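Local atomic coordinates of putative diguanylate cyclase (GGDEF) with PAS/PAC domain (Rhodopseudomonas palustris, PDB entry 3LIF), a protein that probably makes cyclic di-GMP from two molecules of GTP and, in this extracellular portion, carries a PDC-fold sensor domain. Residues Pro214-Gly217 with Leu218-Leu222. Sequence-based numbering, arbitrary orientation.
Sequences PFDG and LTKYL
An Asx turn, in which Asp-216 reaches over Gly-217 to the backbone of Leu-218, shapes the connection between antiparallel strands 206-212 and 219-226 in the second sheet of this PDC-fold sensor domain. The bond from Leu-218 N to Asp-216 OD1 is 2.8 Å long and fairly straight, 161° at the hydrogen, and meets the anti side of the oxygen from somewhat above the carboxylate plane. Asp-216 can do this because its CG sits between its own N and carbonyl carbon (chi1 60°), which folds the acid back over the turn. Gly-217, at a positive phi of 79°, carries the chain round the bend. The second oxygen works further along: Asp-216 OD2 takes Lys-220 NZ at 2.9 Å on its syn side, in a salt bridge whose two side chains arrive from opposite directions. Leu-218 crosses the acid at about a right angle and lays CD1 over the carboxylate face, 3.7 Å from Asp-216 OD2. Around this, Ser-213 OG accepts the backbone N-H of Asp-216, and Lys-220 NZ also bonds to Gly-166 O. One carboxylate thus divides its work, OD1 pinning the turn's backbone and OD2 pairing with the lysine. That pairing would probably stabilise both charges and tie the loop to the start of strand 219-226.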
loop_
_atom_site.group_PDB
_atom_site.type_symbol
_atom_site.label_atom_id
_atom_site.label_comp_id
_atom_site.label_asym_id
_atom_site.label_seq_id
_atom_site.Cartn_x
_atom_site.Cartn_y
_atom_site.Cartn_z
ATOM N N PRO A 214 16.210 11.338 2.012
ATOM C CA PRO A 214 15.956 12.029 0.788
ATOM C C PRO A 214 14.868 13.076 0.974
ATOM O O PRO A 214 14.619 13.867 0.060
ATOM C CB PRO A 214 15.443 10.917 -0.136
ATOM C CG PRO A 214 15.333 9.694 0.724
ATOM C CD PRO A 214 15.470 10.084 2.113
ATOM N N PHE A 215 14.207 13.082 2.123
ATOM C CA PHE A 215 13.092 14.014 2.296
ATOM C C PHE A 215 13.530 15.292 2.947
ATOM O O PHE A 215 12.992 16.326 2.650
ATOM C CB PHE A 215 11.950 13.409 3.076
ATOM C CG PHE A 215 11.427 12.176 2.461
ATOM C CD1 PHE A 215 10.660 12.245 1.308
ATOM C CD2 PHE A 215 11.748 10.927 2.996
ATOM C CE1 PHE A 215 10.171 11.104 0.708
ATOM C CE2 PHE A 215 11.260 9.755 2.417
ATOM C CZ PHE A 215 10.459 9.843 1.264
ATOM N N ASP A 216 14.524 15.239 3.809
ATOM C CA ASP A 216 14.907 16.440 4.499
ATOM C C ASP A 216 16.413 16.563 4.568
ATOM O O ASP A 216 16.914 17.475 5.201
ATOM C CB ASP A 216 14.304 16.460 5.912
ATOM C CG ASP A 216 14.758 15.292 6.771
ATOM O OD1 ASP A 216 15.854 14.750 6.537
ATOM O OD2 ASP A 216 14.036 14.908 7.726
ATOM N N GLY A 217 17.160 15.642 3.959
ATOM C CA GLY A 217 18.584 15.862 3.881
ATOM C C GLY A 217 19.305 15.538 5.163
ATOM O O GLY A 217 20.500 15.671 5.240
ATOM N N LEU A 218 18.625 15.084 6.184
ATOM C CA LEU A 218 19.333 14.856 7.420
ATOM C C LEU A 218 19.977 13.494 7.462
ATOM O O LEU A 218 19.548 12.581 6.770
ATOM C CB LEU A 218 18.387 14.968 8.606
ATOM C CG LEU A 218 17.901 16.378 8.813
ATOM C CD1 LEU A 218 16.763 16.364 9.791
ATOM C CD2 LEU A 218 19.096 17.143 9.331
ATOM N N THR A 219 20.987 13.353 8.310
ATOM C CA THR A 219 21.593 12.078 8.556
ATOM C C THR A 219 20.752 11.336 9.568
ATOM O O THR A 219 20.397 11.924 10.588
ATOM C CB THR A 219 22.954 12.273 9.197
ATOM O OG1 THR A 219 23.869 12.735 8.216
ATOM C CG2 THR A 219 23.512 10.955 9.734
ATOM N N LYS A 220 20.449 10.055 9.320
ATOM C CA LYS A 220 19.797 9.261 10.335
ATOM C C LYS A 220 20.074 7.801 10.243
ATOM O O LYS A 220 20.520 7.308 9.212
ATOM C CB LYS A 220 18.300 9.460 10.321
ATOM C CG LYS A 220 17.769 10.219 9.164
ATOM C CD LYS A 220 16.332 10.645 9.452
ATOM C CE LYS A 220 16.102 12.037 8.916
ATOM N NZ LYS A 220 14.648 12.278 8.735
ATOM N N TYR A 221 19.858 7.134 11.373
ATOM C CA TYR A 221 19.783 5.699 11.408
ATOM C C TYR A 221 18.407 5.272 10.910
ATOM O O TYR A 221 17.392 5.851 11.314
ATOM C CB TYR A 221 19.982 5.175 12.819
ATOM C CG TYR A 221 21.415 5.116 13.198
ATOM C CD1 TYR A 221 22.058 6.240 13.699
ATOM C CD2 TYR A 221 22.155 3.948 13.029
ATOM C CE1 TYR A 221 23.394 6.224 14.047
ATOM C CE2 TYR A 221 23.532 3.908 13.391
ATOM C CZ TYR A 221 24.142 5.063 13.900
ATOM O OH TYR A 221 25.494 5.066 14.267
ATOM N N LEU A 222 18.407 4.254 10.045
ATOM C CA LEU A 222 17.225 3.713 9.406
ATOM C C LEU A 222 17.133 2.195 9.586
ATOM O O LEU A 222 18.123 1.386 9.389
ATOM C CB LEU A 222 17.262 4.033 7.906
ATOM C CG LEU A 222 16.133 3.503 6.977
ATOM C CD1 LEU A 222 16.002 4.386 5.779
ATOM C CD2 LEU A 222 16.332 2.051 6.559
#